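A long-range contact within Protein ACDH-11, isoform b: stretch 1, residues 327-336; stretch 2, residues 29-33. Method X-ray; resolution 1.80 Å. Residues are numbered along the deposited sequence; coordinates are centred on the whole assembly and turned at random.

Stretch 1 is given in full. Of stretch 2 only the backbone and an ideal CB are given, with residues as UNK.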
# COMPACT_ATOMS: atom_id res chain seq x y z
N MET B 327 -10.87 -22.74 17.82
CA MET B 327 -11.14 -22.87 19.25
C MET B 327 -9.98 -23.57 19.97
O MET B 327 -9.42 -23.06 20.95
CB MET B 327 -12.45 -23.59 19.47
CG MET B 327 -13.66 -22.84 18.94
SD MET B 327 -15.19 -23.80 18.61
CE MET B 327 -15.44 -24.43 20.19
N ARG B 328 -9.56 -24.71 19.46
CA ARG B 328 -8.42 -25.42 20.05
C ARG B 328 -7.15 -24.60 19.94
O ARG B 328 -6.35 -24.57 20.90
CB ARG B 328 -8.25 -26.77 19.38
CG ARG B 328 -6.93 -27.52 19.71
CD ARG B 328 -6.74 -27.82 21.16
NE ARG B 328 -7.86 -28.63 21.67
CZ ARG B 328 -8.45 -28.51 22.84
NH1 ARG B 328 -8.06 -27.57 23.71
NH2 ARG B 328 -9.46 -29.34 23.17
N ARG B 329 -6.91 -23.96 18.81
CA ARG B 329 -5.67 -23.20 18.65
C ARG B 329 -5.55 -22.05 19.72
O ARG B 329 -4.53 -21.92 20.38
CB ARG B 329 -5.52 -22.65 17.21
CG ARG B 329 -4.31 -21.77 16.98
CD ARG B 329 -3.02 -22.53 17.28
NE ARG B 329 -2.79 -23.67 16.36
CZ ARG B 329 -2.19 -23.59 15.17
NH1 ARG B 329 -1.83 -22.41 14.67
NH2 ARG B 329 -2.01 -24.69 14.44
N ILE B 330 -6.60 -21.29 19.90
CA ILE B 330 -6.57 -20.20 20.84
C ILE B 330 -6.39 -20.72 22.24
O ILE B 330 -5.64 -20.14 22.98
CB ILE B 330 -7.71 -19.19 20.64
CG1 ILE B 330 -7.37 -17.84 21.30
CG2 ILE B 330 -8.99 -19.70 21.25
CD1 ILE B 330 -6.17 -17.16 20.68
N ILE B 331 -6.99 -21.84 22.60
CA ILE B 331 -6.85 -22.36 23.91
C ILE B 331 -5.42 -22.90 24.10
O ILE B 331 -4.81 -22.73 25.13
CB ILE B 331 -7.89 -23.51 24.16
CG1 ILE B 331 -9.33 -23.00 24.15
CG2 ILE B 331 -7.58 -24.28 25.45
CD1 ILE B 331 -10.33 -24.16 24.23
N SER B 332 -4.89 -23.60 23.11
CA SER B 332 -3.50 -24.05 23.17
C SER B 332 -2.52 -22.89 23.36
O SER B 332 -1.55 -22.98 24.14
CB SER B 332 -3.11 -24.85 21.88
OG SER B 332 -1.82 -25.39 22.00
N LEU B 333 -2.70 -21.83 22.57
CA LEU B 333 -1.82 -20.70 22.70
C LEU B 333 -2.01 -19.94 24.01
O LEU B 333 -1.01 -19.63 24.68
CB LEU B 333 -2.01 -19.78 21.54
CG LEU B 333 -1.54 -20.36 20.19
CD1 LEU B 333 -1.97 -19.44 19.08
CD2 LEU B 333 -0.05 -20.65 20.15
N ALA B 334 -3.26 -19.78 24.41
CA ALA B 334 -3.55 -19.05 25.67
C ALA B 334 -3.04 -19.83 26.84
O ALA B 334 -2.38 -19.26 27.75
CB ALA B 334 -5.04 -18.77 25.76
N ARG B 335 -3.26 -21.14 26.88
CA ARG B 335 -2.70 -21.85 27.99
C ARG B 335 -1.16 -21.85 28.09
O ARG B 335 -0.62 -21.73 29.20
CB ARG B 335 -3.24 -23.29 28.17
CG ARG B 335 -2.62 -24.31 27.28
CD ARG B 335 -3.29 -25.67 27.45
NE ARG B 335 -2.61 -26.65 26.60
CZ ARG B 335 -2.79 -27.96 26.67
NH1 ARG B 335 -3.60 -28.50 27.56
NH2 ARG B 335 -2.09 -28.75 25.86
N ASP B 336 -0.46 -21.94 26.97
CA ASP B 336 0.97 -21.79 27.01
C ASP B 336 1.44 -20.40 27.50
O ASP B 336 2.36 -20.28 28.27
CB ASP B 336 1.54 -22.07 25.64
CG ASP B 336 3.01 -21.98 25.65
OD1 ASP B 336 3.63 -22.93 26.03
OD2 ASP B 336 3.56 -20.95 25.20
N UNK B 29 0.32 -34.05 19.53
CA UNK B 29 0.79 -34.43 20.86
C UNK B 29 0.19 -33.58 21.98
O UNK B 29 -0.04 -34.06 23.05
CB UNK B 29 2.32 -34.33 20.91
N UNK B 30 -0.04 -32.31 21.69
CA UNK B 30 -0.42 -31.34 22.68
C UNK B 30 -1.91 -31.34 22.84
O UNK B 30 -2.39 -30.72 23.83
CB UNK B 30 0.09 -29.94 22.31
N UNK B 31 -2.67 -31.95 21.92
CA UNK B 31 -4.13 -31.87 22.01
C UNK B 31 -4.61 -32.67 23.25
O UNK B 31 -4.20 -33.83 23.41
CB UNK B 31 -4.78 -32.40 20.73
N UNK B 32 -5.49 -32.07 24.07
CA UNK B 32 -6.10 -32.73 25.22
C UNK B 32 -6.80 -34.04 24.94
O UNK B 32 -6.66 -34.95 25.72
CB UNK B 32 -7.11 -31.78 25.86
N UNK B 33 -7.57 -34.15 23.86
CA UNK B 33 -8.36 -35.34 23.64
C UNK B 33 -8.28 -36.06 22.32
O UNK B 33 -8.82 -37.15 22.22
CB UNK B 33 -9.83 -34.97 23.87

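Stretch 1 is a helix, and the face it turns to stretch 2 carries Arg 328, Ser 332 and Arg 335, spaced so that all three lie on one side. It offers two positive charges and a hydroxyl, which favours acidic or other acceptor groups opposite, although the flat guanidinium groups can also receive a nonpolar neighbour.

Position 29 decides little. Nothing of stretch 1 lies within 5.5 Å of its ideal CB, so almost any side chain would be tolerated, a long polar one included. The residue is Lys 29, whose extended side chain makes no contact with the helix and keeps its positive charge clear of the two arginines.

Position 30 is far more demanding. Its CA-to-CB bond points toward the helix, and the ideal CB lies 4.3 Å from Arg 335 NH2 and 4.9 Å from Ser 332 OG. That leaves room for a short side chain ending in an acceptor: Asn or Ser could answer one of these groups, but a carboxylate would also answer the charge, and Glu would have to fold to fit the same space. The residue is Asp 30, with chi1 t. Its OD2 accepts a hydrogen bond from Arg 335 NH2 at 3.0 Å, part of a salt bridge, and lies 3.0 Å from Ser 332 OG. A water ties the corner together, donating to Asp 30 OD2 and to Ser 332 O while accepting from Arg 335 NE. The backbone comes close as well, with Asp 30 O 2.8 Å from Arg 335 NH2.

At position 31 the CA-to-CB bond points sideways, and the ideal CB is 5.0 Å from Arg 328 NE. A side chain must therefore turn to reach the guanidinium; Asp, Asn or perhaps Glu could do so, with an acid preferred for its charge. The residue is Asp 31, and its end does come nearer. OD2 forms a salt bridge with Arg 328, 3.1 Å from NE, though the hydrogen bond within it is weak, its angle being 120°. The other oxygen, OD1 of Asp 31, accepts from the backbone N of position 33 at 3.0 Å and from a second water, which in turn accepts from Arg 328 NH2.

Position 32 points toward the helix again, its ideal CB 4.3 Å from Arg 328 NH2 and 5.1 Å from Arg 335 NH1. A compact side chain suits the space between the two arginines: Ala or Val would fit, and phi of -54° also admits proline. The residue is Pro 32, its ring in the C-gamma exo pucker. Its CD lies over one face of the Arg 328 guanidinium, 3.6 Å from CZ, while CG is 4.0 Å from Arg 335 NH1. Packing over a face leaves the N-H groups, which lie in the guanidinium plane, free for other partners.

Position 33 points sideways, with nothing of stretch 1 within 5.5 Å of its ideal CB, so stretch 1 sets no clear preference, and polar or nonpolar side chains would do; the N-cap place just before a following helix would by itself favour Ser, Thr, Asp or Asn. The residue is Ile 33, whose side chain has no polar group to cap that helix and stays 4.9 Å or more from stretch 1; its part here is the N-H given to Asp 31 OD1.

Stretch 2 (29-33) KDDPI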
# COMPACT_ATOMS: atom_id res chain seq x y z
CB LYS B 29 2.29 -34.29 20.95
CG LYS B 29 3.02 -35.36 20.14
CD LYS B 29 4.52 -35.12 20.11
CE LYS B 29 5.17 -36.13 19.21
NZ LYS B 29 6.64 -35.93 19.18
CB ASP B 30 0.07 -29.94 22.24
CG ASP B 30 0.01 -28.88 23.38
OD1 ASP B 30 0.78 -28.99 24.38
OD2 ASP B 30 -0.79 -27.93 23.23
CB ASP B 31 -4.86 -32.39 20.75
CG ASP B 31 -6.36 -31.99 20.71
OD1 ASP B 31 -7.22 -32.73 21.25
OD2 ASP B 31 -6.69 -30.96 20.08
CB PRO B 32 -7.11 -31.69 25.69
CG PRO B 32 -6.45 -30.39 25.40
CD PRO B 32 -5.81 -30.63 24.07
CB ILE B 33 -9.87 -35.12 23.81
CG1 ILE B 33 -10.40 -34.11 22.85
CG2 ILE B 33 -10.28 -34.84 25.25
CD1 ILE B 33 -11.90 -34.27 22.73
O HOH W 1 -0.57 -25.68 24.84
O HOH W 2 -9.72 -31.12 20.79
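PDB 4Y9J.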